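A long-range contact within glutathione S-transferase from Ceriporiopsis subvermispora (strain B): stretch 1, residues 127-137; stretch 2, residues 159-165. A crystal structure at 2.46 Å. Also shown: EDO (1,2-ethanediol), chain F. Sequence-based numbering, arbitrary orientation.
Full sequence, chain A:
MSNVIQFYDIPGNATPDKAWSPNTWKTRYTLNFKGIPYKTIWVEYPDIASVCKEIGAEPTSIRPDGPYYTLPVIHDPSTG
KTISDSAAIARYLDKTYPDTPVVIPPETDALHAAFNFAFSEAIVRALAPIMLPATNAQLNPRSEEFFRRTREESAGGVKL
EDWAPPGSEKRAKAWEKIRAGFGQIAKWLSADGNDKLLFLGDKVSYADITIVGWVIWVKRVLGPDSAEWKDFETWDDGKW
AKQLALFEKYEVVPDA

Stretch 1 (127-137) LAPIMLPATNA
Stretch 2 159-165: KLEDWAP

The contact between residues 127-137 and 159-165 is a small apolar packing of a helix against an irregular segment, with no hydrogen bond crossing it, and it illustrates how a proline within a helix can meet an aromatic ring. The helix, begun before Leu127, is kinked: Pro129 and Pro133 have no amide proton to give, and Ile130 N lacks the usual i to i-4 bond, reaching Leu127 O (3.0 Å) instead, although Leu132 N still reaches Ala128 O (3.0 Å). The opposing chain has phi/psi -58/-38 at Leu160, -66/-54 at Trp163 and -151/68 at Ala164.

CA-CA distances mark the register: Pro129-Trp163 5.6 Å, Ile130-Ala164 5.9 Å, Pro133-Leu160 5.3 Å; the segments thus run in broadly opposite senses. CA-to-CB bonds of Leu132 (m,t), Pro133, Asn136 (chi1 t), Leu160 (m,t), Trp163 and Ala164 point toward the other stretch. Trp163 (chi1 -79°, chi2 22°) places CE3 3.7 Å from Pro133 CG and CZ3 3.8 Å from Leu132 CB, with Ala128 O at the ring edge, 4.0 Å from CZ3; Pro129 offers its O, 3.7 Å from Trp163 CB. Ile130 (m,t) points away, yet its CG1 lies 4.0 Å from Ala164 CB. Leu160 CD1 is 3.4 Å from Asn136 CB. 1,2-Ethanediol O1 bridges stretch 2, donating to Leu160 O and accepting from Ala164 N, both 3.0 Å.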

ATOM      1  N   LEU A 127       5.701  -8.741 -11.594  1.00 51.77           N
ATOM      2  CA  LEU A 127       6.344  -8.585 -12.892  1.00 52.22           C
ATOM      3  C   LEU A 127       7.640  -9.373 -12.985  1.00 54.64           C
ATOM      4  O   LEU A 127       7.936  -9.939 -14.044  1.00 54.95           O
ATOM      5  CB  LEU A 127       6.617  -7.119 -13.184  1.00 43.74           C
ATOM      6  CG  LEU A 127       5.375  -6.257 -13.292  1.00 45.51           C
ATOM      7  CD1 LEU A 127       5.773  -4.820 -13.595  1.00 51.93           C
ATOM      8  CD2 LEU A 127       4.534  -6.769 -14.397  1.00 47.24           C
ATOM      9  N   ALA A 128       8.394  -9.455 -11.887  1.00 55.75           N
ATOM     10  CA  ALA A 128       9.797  -9.878 -11.932  1.00 55.24           C
ATOM     11  C   ALA A 128      10.038 -11.176 -12.701  1.00 55.84           C
ATOM     12  O   ALA A 128      10.938 -11.190 -13.560  1.00 54.90           O
ATOM     13  CB  ALA A 128      10.331  -9.966 -10.494  1.00 44.20           C
ATOM     14  N   PRO A 129       9.291 -12.269 -12.484  1.00 51.88           N
ATOM     15  CA  PRO A 129       9.651 -13.519 -13.177  1.00 57.39           C
ATOM     16  C   PRO A 129       9.556 -13.434 -14.690  1.00 53.59           C
ATOM     17  O   PRO A 129      10.286 -14.159 -15.380  1.00 56.21           O
ATOM     18  CB  PRO A 129       8.672 -14.552 -12.596  1.00 51.76           C
ATOM     19  CG  PRO A 129       7.660 -13.814 -11.924  1.00 45.29           C
ATOM     20  CD  PRO A 129       8.223 -12.500 -11.501  1.00 49.83           C
ATOM     21  N   ILE A 130       8.713 -12.557 -15.226  1.00 52.01           N
ATOM     22  CA  ILE A 130       8.623 -12.379 -16.670  1.00 46.41           C
ATOM     23  C   ILE A 130       9.527 -11.261 -17.147  1.00 52.15           C
ATOM     24  O   ILE A 130      10.170 -11.377 -18.196  1.00 55.47           O
ATOM     25  CB  ILE A 130       7.160 -12.123 -17.073  1.00 50.50           C
ATOM     26  CG1 ILE A 130       6.374 -13.442 -17.040  1.00 53.16           C
ATOM     27  CG2 ILE A 130       7.088 -11.420 -18.442  1.00 49.47           C
ATOM     28  CD1 ILE A 130       4.886 -13.269 -16.956  1.00 50.98           C
ATOM     29  N   MET A 131       9.613 -10.181 -16.377  1.00 45.22           N
ATOM     30  CA  MET A 131      10.225  -8.969 -16.894  1.00 52.96           C
ATOM     31  C   MET A 131      11.741  -8.923 -16.704  1.00 53.21           C
ATOM     32  O   MET A 131      12.446  -8.401 -17.568  1.00 52.67           O
ATOM     33  CB  MET A 131       9.568  -7.747 -16.247  1.00 52.80           C
ATOM     34  CG  MET A 131       8.142  -7.477 -16.723  1.00 49.36           C
ATOM     35  SD  MET A 131       8.020  -7.375 -18.530  1.00 49.01           S
ATOM     36  CE  MET A 131       9.248  -6.093 -18.898  1.00 47.52           C
ATOM     37  N   LEU A 132      12.273  -9.454 -15.608  1.00 52.47           N
ATOM     38  CA  LEU A 132      13.724  -9.420 -15.431  1.00 47.15           C
ATOM     39  C   LEU A 132      14.456 -10.230 -16.493  1.00 54.48           C
ATOM     40  O   LEU A 132      15.455  -9.726 -17.040  1.00 52.59           O
ATOM     41  CB  LEU A 132      14.099  -9.877 -14.018  1.00 42.54           C
ATOM     42  CG  LEU A 132      13.565  -9.050 -12.850  1.00 52.75           C
ATOM     43  CD1 LEU A 132      14.336  -9.328 -11.568  1.00 51.43           C
ATOM     44  CD2 LEU A 132      13.571  -7.580 -13.173  1.00 45.19           C
ATOM     45  N   PRO A 133      14.044 -11.457 -16.840  1.00 49.97           N
ATOM     46  CA  PRO A 133      14.695 -12.124 -17.976  1.00 51.12           C
ATOM     47  C   PRO A 133      14.538 -11.347 -19.266  1.00 52.56           C
ATOM     48  O   PRO A 133      15.492 -11.223 -20.040  1.00 54.70           O
ATOM     49  CB  PRO A 133      13.983 -13.480 -18.042  1.00 49.72           C
ATOM     50  CG  PRO A 133      13.427 -13.678 -16.680  1.00 51.44           C
ATOM     51  CD  PRO A 133      13.042 -12.327 -16.204  1.00 52.19           C
ATOM     52  N   ALA A 134      13.348 -10.816 -19.524  1.00 49.15           N
ATOM     53  CA  ALA A 134      13.171 -10.005 -20.716  1.00 49.90           C
ATOM     54  C   ALA A 134      14.144  -8.828 -20.736  1.00 53.24           C
ATOM     55  O   ALA A 134      14.727  -8.520 -21.783  1.00 50.74           O
ATOM     56  CB  ALA A 134      11.725  -9.518 -20.806  1.00 54.24           C
ATOM     57  N   THR A 135      14.345  -8.145 -19.598  1.00 51.44           N
ATOM     58  CA  THR A 135      15.239  -6.999 -19.702  1.00 55.03           C
ATOM     59  C   THR A 135      16.690  -7.420 -19.790  1.00 51.31           C
ATOM     60  O   THR A 135      17.515  -6.642 -20.282  1.00 49.02           O
ATOM     61  CB  THR A 135      15.075  -6.002 -18.547  1.00 58.31           C
ATOM     62  OG1 THR A 135      15.964  -6.324 -17.468  1.00 59.83           O
ATOM     63  CG2 THR A 135      13.690  -5.981 -18.065  1.00 51.79           C
ATOM     64  N   ASN A 136      17.016  -8.636 -19.348  1.00 50.47           N
ATOM     65  CA  ASN A 136      18.387  -9.109 -19.503  1.00 53.80           C
ATOM     66  C   ASN A 136      18.735  -9.293 -20.974  1.00 54.35           C
ATOM     67  O   ASN A 136      19.801  -8.863 -21.426  1.00 53.75           O
ATOM     68  CB  ASN A 136      18.588 -10.407 -18.738  1.00 48.10           C
ATOM     69  CG  ASN A 136      20.005 -10.922 -18.857  1.00 55.97           C
ATOM     70  OD1 ASN A 136      20.906 -10.389 -18.222  1.00 53.56           O
ATOM     71  ND2 ASN A 136      20.209 -11.968 -19.669  1.00 52.21           N
ATOM     72  N   ALA A 137      17.816  -9.884 -21.739  1.00 51.70           N
ATOM     73  CA  ALA A 137      18.017 -10.153 -23.156  1.00 51.78           C
ATOM     74  C   ALA A 137      18.182  -8.898 -23.993  1.00 51.65           C
ATOM     75  O   ALA A 137      18.503  -9.015 -25.178  1.00 55.08           O
ATOM     76  CB  ALA A 137      16.837 -10.964 -23.706  1.00 51.06           C
ATOM     77  N   LYS A 159      18.343 -20.477 -13.730  1.00 56.42           N
ATOM     78  CA  LYS A 159      18.703 -19.570 -14.806  1.00 58.06           C
ATOM     79  C   LYS A 159      17.491 -18.806 -15.330  1.00 58.92           C
ATOM     80  O   LYS A 159      16.336 -19.208 -15.163  1.00 56.17           O
ATOM     81  CB  LYS A 159      19.378 -20.334 -15.930  1.00 58.24           C
ATOM     82  CG  LYS A 159      20.565 -21.129 -15.427  1.00 61.26           C
ATOM     83  CD  LYS A 159      21.165 -21.969 -16.539  1.00 72.31           C
ATOM     84  CE  LYS A 159      20.310 -23.207 -16.799  1.00 70.43           C
ATOM     85  NZ  LYS A 159      21.142 -24.403 -17.096  1.00 79.29           N
ATOM     86  N   LEU A 160      17.779 -17.679 -15.976  1.00 54.14           N
ATOM     87  CA  LEU A 160      16.717 -16.758 -16.343  1.00 52.10           C
ATOM     88  C   LEU A 160      15.680 -17.429 -17.231  1.00 59.49           C
ATOM     89  O   LEU A 160      14.473 -17.188 -17.083  1.00 60.22           O
ATOM     90  CB  LEU A 160      17.306 -15.533 -17.037  1.00 50.97           C
ATOM     91  CG  LEU A 160      18.049 -14.555 -16.135  1.00 54.27           C
ATOM     92  CD1 LEU A 160      18.395 -13.329 -16.925  1.00 51.27           C
ATOM     93  CD2 LEU A 160      17.200 -14.171 -14.937  1.00 53.04           C
ATOM     94  N   GLU A 161      16.125 -18.296 -18.144  1.00 60.76           N
ATOM     95  CA  GLU A 161      15.226 -18.861 -19.148  1.00 55.26           C
ATOM     96  C   GLU A 161      14.232 -19.852 -18.556  1.00 54.02           C
ATOM     97  O   GLU A 161      13.225 -20.156 -19.206  1.00 60.33           O
ATOM     98  CB  GLU A 161      16.045 -19.511 -20.262  1.00 48.92           C
ATOM     99  CG  GLU A 161      16.836 -18.509 -21.132  1.00 56.11           C
ATOM    100  CD  GLU A 161      18.053 -17.872 -20.433  1.00 60.03           C
ATOM    101  OE1 GLU A 161      18.439 -16.745 -20.823  1.00 58.01           O
ATOM    102  OE2 GLU A 161      18.628 -18.493 -19.503  1.00 62.18           O
ATOM    103  N   ASP A 162      14.473 -20.337 -17.337  1.00 55.70           N
ATOM    104  CA  ASP A 162      13.563 -21.235 -16.631  1.00 58.19           C
ATOM    105  C   ASP A 162      12.637 -20.516 -15.637  1.00 50.09           C
ATOM    106  O   ASP A 162      11.841 -21.175 -14.962  1.00 52.53           O
ATOM    107  CB  ASP A 162      14.375 -22.317 -15.894  1.00 53.91           C
ATOM    108  CG  ASP A 162      15.288 -23.117 -16.824  1.00 60.19           C
ATOM    109  OD1 ASP A 162      14.855 -23.473 -17.938  1.00 63.28           O
ATOM    110  OD2 ASP A 162      16.448 -23.393 -16.439  1.00 63.57           O
ATOM    111  N   TRP A 163      12.732 -19.192 -15.515  1.00 51.08           N
ATOM    112  CA  TRP A 163      11.929 -18.482 -14.522  1.00 55.77           C
ATOM    113  C   TRP A 163      10.440 -18.568 -14.853  1.00 55.61           C
ATOM    114  O   TRP A 163       9.626 -18.972 -14.015  1.00 59.22           O
ATOM    115  CB  TRP A 163      12.362 -17.022 -14.445  1.00 53.43           C
ATOM    116  CG  TRP A 163      13.599 -16.775 -13.661  1.00 58.71           C
ATOM    117  CD1 TRP A 163      14.589 -17.678 -13.361  1.00 59.38           C
ATOM    118  CD2 TRP A 163      13.988 -15.536 -13.052  1.00 56.82           C
ATOM    119  NE1 TRP A 163      15.578 -17.067 -12.613  1.00 54.67           N
ATOM    120  CE2 TRP A 163      15.232 -15.755 -12.408  1.00 58.62           C
ATOM    121  CE3 TRP A 163      13.412 -14.264 -12.998  1.00 53.91           C
ATOM    122  CZ2 TRP A 163      15.900 -14.749 -11.713  1.00 54.80           C
ATOM    123  CZ3 TRP A 163      14.079 -13.263 -12.313  1.00 58.90           C
ATOM    124  CH2 TRP A 163      15.311 -13.508 -11.682  1.00 58.41           C
ATOM    125  N   ALA A 164      10.077 -18.182 -16.076  1.00 51.37           N
ATOM    126  CA  ALA A 164       8.700 -18.244 -16.559  1.00 48.86           C
ATOM    127  C   ALA A 164       8.731 -18.437 -18.071  1.00 44.95           C
ATOM    128  O   ALA A 164       8.363 -17.544 -18.840  1.00 42.99           O
ATOM    129  CB  ALA A 164       7.939 -16.974 -16.178  1.00 52.50           C
ATOM    130  N   PRO A 165       9.180 -19.607 -18.536  1.00 49.05           N
ATOM    131  CA  PRO A 165       9.415 -19.781 -19.972  1.00 50.53           C
ATOM    132  C   PRO A 165       8.113 -19.759 -20.754  1.00 50.17           C
ATOM    133  O   PRO A 165       7.054 -20.180 -20.248  1.00 46.21           O
ATOM    134  CB  PRO A 165      10.096 -21.161 -20.060  1.00 48.31           C
ATOM    135  CG  PRO A 165       9.643 -21.891 -18.857  1.00 46.42           C
ATOM    136  CD  PRO A 165       9.441 -20.846 -17.775  1.00 52.76           C
TER
HETATM  137  C1  EDO F 304      11.464 -15.933 -18.946  1.00 60.75           C
HETATM  138  O1  EDO F 304      11.753 -17.215 -18.360  1.00 55.40           O
HETATM  139  C2  EDO F 304      11.325 -16.055 -20.468  1.00 60.16           C
HETATM  140  O2  EDO F 304      12.557 -16.489 -21.051  1.00 59.50           O